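Local coordinates for lovastatin nonaketide synthase, polyketide synthase component (Aspergillus terreus, PDB 7CPX), which builds the nonaketide backbone of lovastatin, condensing malonyl units with methylation and NADPH-dependent reduction while the chain stays tethered to its carrier domain, at residues 1434-1439 with 1807-1812; 2407-2412 with 2427-2432. The protein carries 2 engineered substitutions. One frame throughout, in Å; residues are numbered along the deposited sequence.

Contact 1 (1434-1439 with 1807-1812)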
# COMPACT_ATOMS: atom_id res chain seq x y z
N ALA A 1434 63.50 -0.34 25.01
CA ALA A 1434 62.33 -1.14 24.66
C ALA A 1434 62.55 -1.93 23.38
O ALA A 1434 61.98 -3.01 23.21
CB ALA A 1434 61.10 -0.24 24.53
N HIS A 1435 63.35 -1.40 22.46
CA HIS A 1435 63.72 -2.17 21.28
C HIS A 1435 64.54 -3.39 21.68
O HIS A 1435 64.21 -4.52 21.30
CB HIS A 1435 64.51 -1.29 20.31
CG HIS A 1435 65.28 -2.06 19.29
ND1 HIS A 1435 64.77 -2.37 18.05
CD2 HIS A 1435 66.52 -2.61 19.33
CE1 HIS A 1435 65.67 -3.06 17.36
NE2 HIS A 1435 66.74 -3.22 18.12
N ARG A 1436 65.61 -3.18 22.45
CA ARG A 1436 66.45 -4.31 22.83
C ARG A 1436 65.70 -5.27 23.74
O ARG A 1436 65.73 -6.49 23.53
CB ARG A 1436 67.72 -3.80 23.51
CG ARG A 1436 68.71 -4.91 23.83
CD ARG A 1436 68.53 -5.42 25.25
NE ARG A 1436 68.68 -6.86 25.34
CZ ARG A 1436 69.83 -7.49 25.54
NH1 ARG A 1436 70.97 -6.83 25.63
NH2 ARG A 1436 69.84 -8.81 25.65
N TYR A 1437 65.01 -4.75 24.75
CA TYR A 1437 64.12 -5.54 25.60
C TYR A 1437 62.69 -5.22 25.19
O TYR A 1437 62.21 -4.11 25.44
CB TYR A 1437 64.33 -5.23 27.08
CG TYR A 1437 65.77 -5.22 27.55
CD1 TYR A 1437 66.43 -6.40 27.85
CD2 TYR A 1437 66.44 -4.02 27.71
CE1 TYR A 1437 67.75 -6.38 28.28
CE2 TYR A 1437 67.76 -3.99 28.14
CZ TYR A 1437 68.40 -5.18 28.43
OH TYR A 1437 69.71 -5.16 28.85
N GLN A 1438 62.03 -6.17 24.56
CA GLN A 1438 60.65 -5.98 24.14
C GLN A 1438 59.69 -6.51 25.20
O GLN A 1438 60.08 -7.26 26.10
CB GLN A 1438 60.38 -6.69 22.81
CG GLN A 1438 61.20 -6.16 21.65
CD GLN A 1438 60.49 -5.06 20.88
OE1 GLN A 1438 59.97 -5.29 19.79
NE2 GLN A 1438 60.46 -3.86 21.45
N SER A 1439 58.43 -6.11 25.08
CA SER A 1439 57.39 -6.54 26.01
C SER A 1439 57.78 -6.23 27.45
O SER A 1439 57.53 -7.02 28.37
CB SER A 1439 57.09 -8.03 25.83
OG SER A 1439 56.50 -8.29 24.57
N ILE A 1807 70.78 -5.37 17.05
CA ILE A 1807 69.87 -6.51 16.94
C ILE A 1807 68.67 -6.11 16.10
O ILE A 1807 68.23 -4.95 16.10
CB ILE A 1807 69.40 -7.00 18.33
CG1 ILE A 1807 70.23 -8.21 18.75
CG2 ILE A 1807 67.90 -7.32 18.35
CD1 ILE A 1807 69.82 -8.84 20.07
N PRO A 1808 68.12 -7.07 15.36
CA PRO A 1808 66.89 -6.82 14.61
C PRO A 1808 65.66 -7.24 15.40
O PRO A 1808 65.65 -8.24 16.12
CB PRO A 1808 67.06 -7.70 13.37
CG PRO A 1808 67.79 -8.89 13.91
CD PRO A 1808 68.65 -8.41 15.06
N ARG A 1809 64.59 -6.47 15.23
CA ARG A 1809 63.30 -6.79 15.82
C ARG A 1809 62.21 -6.52 14.80
O ARG A 1809 62.25 -5.51 14.09
CB ARG A 1809 63.06 -5.99 17.10
CG ARG A 1809 64.16 -6.18 18.14
CD ARG A 1809 63.59 -6.55 19.48
NE ARG A 1809 64.64 -6.67 20.49
CZ ARG A 1809 65.46 -7.71 20.58
NH1 ARG A 1809 65.39 -8.73 19.75
NH2 ARG A 1809 66.39 -7.71 21.54
N LEU A 1810 61.24 -7.41 14.73
CA LEU A 1810 60.18 -7.30 13.74
C LEU A 1810 59.11 -6.34 14.24
O LEU A 1810 58.43 -6.63 15.23
CB LEU A 1810 59.58 -8.68 13.45
CG LEU A 1810 60.61 -9.78 13.26
CD1 LEU A 1810 59.94 -11.09 12.91
CD2 LEU A 1810 61.62 -9.39 12.20
N LYS A 1811 58.97 -5.20 13.57
CA LYS A 1811 58.00 -4.19 13.95
C LYS A 1811 57.08 -3.90 12.78
O LYS A 1811 57.54 -3.68 11.65
CB LYS A 1811 58.70 -2.91 14.42
CG LYS A 1811 59.62 -3.13 15.60
CD LYS A 1811 59.47 -2.06 16.67
CE LYS A 1811 60.21 -0.79 16.32
NZ LYS A 1811 60.36 0.10 17.50
N ARG A 1812 55.78 -3.89 13.05
CA ARG A 1812 54.79 -3.68 11.99
C ARG A 1812 55.12 -2.42 11.22
O ARG A 1812 55.08 -1.31 11.77
CB ARG A 1812 53.39 -3.59 12.59
CG ARG A 1812 52.98 -4.77 13.46
CD ARG A 1812 52.94 -6.06 12.66
NE ARG A 1812 52.39 -7.16 13.45
CZ ARG A 1812 52.34 -8.42 13.04
NH1 ARG A 1812 52.80 -8.78 11.86
NH2 ARG A 1812 51.81 -9.34 13.84
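R1809 reaches from strand 1804-1811 across the end of helix 1420-1436 and sets its CG over one face of the H1435 ring. This is a helix C terminus docked on a strand of a mixed beta sheet, a sheet consistent with the structural Rossmann-like subdomain that precedes the catalytic ketoreductase in such synthases. Helix 1420-1436 itself leads into strand 1440-1445 of the methyltransferase fold, so the contact ties that helix to the neighbouring mixed sheet, apparently a separate domain. The geometric evidence begins with a CH-pi contact: R1809 CG stands 3.9 Å from the centroid of the H1435 ring. It lies 26° off the ring normal, displaced toward the rim. Ring and guanidinium planes are inclined by 31°. The imidazole's other attachment lies at its edge, where H1435 NE2 donates to I1807 O at 3.0 Å; the acceptor is almost in the ring plane, though the donor stands above the carbonyl plane.

Beyond CG the arginine chain bends at chi2, which sets CD beside Q1438. At the guanidinium edge, near its plane, NE and NH2 donate to H1435 O and R1436 O, respectively. Both bonds are modelled implausibly short, and the position of H1435 O is uncertain, so both are doubtful in detail. Carbonyls at a helix C terminus would be expected to favour a cation. I1807 CG2 lies over one guanidinium face. R1436 brings a second positive charge near, but its NH1 pairs with E1795.

Q1438 runs past R1809 in the opposite direction, amide and guanidinium planes 20° apart, and the pair touch through aliphatic carbons, Q1438 CG lying 3.3 Å from R1809 CD.

Contact 2 (2407-2412 with 2427-2432)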
# COMPACT_ATOMS: atom_id res chain seq x y z
N PRO A 2407 49.50 -11.33 14.97
CA PRO A 2407 49.62 -10.80 16.33
C PRO A 2407 49.80 -11.93 17.32
O PRO A 2407 48.91 -12.76 17.51
CB PRO A 2407 48.29 -10.05 16.53
CG PRO A 2407 47.84 -9.70 15.16
CD PRO A 2407 48.29 -10.84 14.29
N LEU A 2408 50.97 -11.97 17.96
CA LEU A 2408 51.34 -13.11 18.80
C LEU A 2408 50.60 -13.03 20.12
O LEU A 2408 50.88 -12.16 20.95
CB LEU A 2408 52.85 -13.13 19.01
CG LEU A 2408 53.66 -13.09 17.71
CD1 LEU A 2408 55.14 -13.00 18.03
CD2 LEU A 2408 53.38 -14.31 16.86
N ASP A 2409 49.64 -13.93 20.32
CA ASP A 2409 48.86 -13.94 21.54
C ASP A 2409 49.66 -14.61 22.65
O ASP A 2409 50.08 -15.76 22.49
CB ASP A 2409 47.55 -14.69 21.32
CG ASP A 2409 46.63 -14.62 22.52
OD1 ASP A 2409 46.99 -13.95 23.51
OD2 ASP A 2409 45.54 -15.24 22.48
N PRO A 2410 49.90 -13.94 23.78
CA PRO A 2410 50.59 -14.62 24.89
C PRO A 2410 49.86 -15.86 25.37
O PRO A 2410 50.50 -16.80 25.85
CB PRO A 2410 50.64 -13.54 25.98
CG PRO A 2410 50.58 -12.25 25.24
CD PRO A 2410 49.70 -12.50 24.05
N ALA A 2411 48.53 -15.88 25.25
CA ALA A 2411 47.78 -17.07 25.65
C ALA A 2411 48.23 -18.30 24.87
O ALA A 2411 48.15 -19.42 25.38
CB ALA A 2411 46.28 -16.84 25.45
N LEU A 2412 48.71 -18.11 23.64
CA LEU A 2412 49.23 -19.19 22.82
C LEU A 2412 50.75 -19.26 22.86
O LEU A 2412 51.36 -19.87 21.98
CB LEU A 2412 48.75 -19.02 21.37
CG LEU A 2412 47.23 -18.98 21.19
CD1 LEU A 2412 46.88 -18.77 19.72
CD2 LEU A 2412 46.59 -20.25 21.72
N LEU A 2427 55.55 -7.72 18.15
CA LEU A 2427 54.37 -8.31 17.52
C LEU A 2427 53.51 -9.09 18.50
O LEU A 2427 52.72 -9.95 18.08
CB LEU A 2427 54.80 -9.22 16.37
CG LEU A 2427 55.90 -8.66 15.46
CD1 LEU A 2427 56.17 -9.61 14.31
CD2 LEU A 2427 55.53 -7.28 14.94
N LYS A 2428 53.63 -8.83 19.80
CA LYS A 2428 52.93 -9.59 20.82
C LYS A 2428 51.71 -8.82 21.33
O LYS A 2428 51.73 -7.60 21.45
CB LYS A 2428 53.87 -9.92 21.98
CG LYS A 2428 54.97 -10.89 21.59
CD LYS A 2428 55.96 -11.11 22.72
CE LYS A 2428 57.01 -12.14 22.33
NZ LYS A 2428 58.01 -12.35 23.41
N ILE A 2429 50.65 -9.57 21.62
CA ILE A 2429 49.37 -9.01 22.05
C ILE A 2429 49.41 -8.73 23.55
O ILE A 2429 50.18 -9.37 24.27
CB ILE A 2429 48.21 -9.97 21.71
CG1 ILE A 2429 48.22 -10.29 20.21
CG2 ILE A 2429 46.86 -9.38 22.11
CD1 ILE A 2429 47.14 -11.27 19.80
N PRO A 2430 48.62 -7.77 24.05
CA PRO A 2430 48.45 -7.63 25.51
C PRO A 2430 48.23 -8.97 26.20
O PRO A 2430 47.68 -9.90 25.61
CB PRO A 2430 47.22 -6.73 25.63
CG PRO A 2430 47.12 -5.99 24.31
CD PRO A 2430 48.11 -6.58 23.34
N GLU A 2431 48.66 -9.06 27.46
CA GLU A 2431 48.58 -10.30 28.22
C GLU A 2431 47.53 -10.28 29.31
O GLU A 2431 47.01 -11.34 29.66
CB GLU A 2431 49.94 -10.63 28.85
CG GLU A 2431 50.84 -9.43 29.16
CD GLU A 2431 50.25 -8.49 30.19
OE1 GLU A 2431 49.09 -8.05 30.02
OE2 GLU A 2431 50.94 -8.18 31.18
N TYR A 2432 47.20 -9.12 29.86
CA TYR A 2432 46.22 -9.02 30.94
C TYR A 2432 45.07 -8.10 30.53
O TYR A 2432 44.97 -6.97 31.02
CB TYR A 2432 46.87 -8.51 32.22
CG TYR A 2432 48.04 -9.34 32.70
CD1 TYR A 2432 48.11 -10.70 32.43
CD2 TYR A 2432 49.08 -8.76 33.42
CE1 TYR A 2432 49.18 -11.46 32.86
CE2 TYR A 2432 50.15 -9.52 33.85
CZ TYR A 2432 50.20 -10.87 33.57
OH TYR A 2432 51.26 -11.62 34.01
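L2408 and K2428 form a single parallel beta bridge, unusual in that neither segment belongs to a regular strand and only 14 residues, none of them in helix or strand, separate the two. Both lie in the ketoreductase domain, in the irregular tail that follows strand 2400-2402 of its Rossmann-type sheet. The parallel sense rests on two observations: the touching backbones run 36° apart, and L2408 bonds to the residues flanking K2428. Its N donates to L2427 O at 2.7 Å, nearly along the C=O axis, and its O accepts from I2429 N at 2.7 Å, the donor tilted 33° from the carbonyl plane. K2428 CA adds a CA-H...O contact to that same L2408 O.

Side chains continue the join around the bridge. I2429 points its CB toward the other segment, and its CG1 is beside the backbone N (chi1 -56°). I2429 CD1 lies between P2407 and D2409, 3.7 Å from P2407 CB and 3.6 Å from D2409 CA. P2410 CD packs on I2429 CB at 3.8 Å, and P2410 CG also faces E2431 CB. L2408 and K2428 cross obliquely, L2408 CB against K2428 CG, while L2408 CD1 rests on L2427 CB. The polar ends lead away: K2428 NZ bonds to F2419 O within the intervening loop, and E2431 OE2 to N1465 ND2 on a strand of the methyltransferase fold.

Just past the bridge, D2409 turns the chain into the short 3-10 segment 2410-2411. L2412 N donates to D2409 O, and an Asx turn is closed by A2411 N meeting D2409 OD1 at 3.0 Å, from above the carboxylate plane.

How the contacts relate
Followed from the N terminus, the chain leaves helix 1420-1436, runs through the methyltransferase fold and most of the following mixed sheet, and returns at strand 1804-1811, so contact 1 closes an excursion of 367 residues. Contact 2 opens much later, beyond the seven-stranded parallel ketoreductase sheet, and closes a loop of 14 residues. The two are in series, neither enclosing nor crossing the other, yet their centres lie 15 Å apart and they touch: L2427 CD2 comes 3.0 Å from L1810 O, and K2428 CD 3.4 Å from S1439 OG. The ketoreductase tail thus packs where methyltransferase and mixed sheet meet.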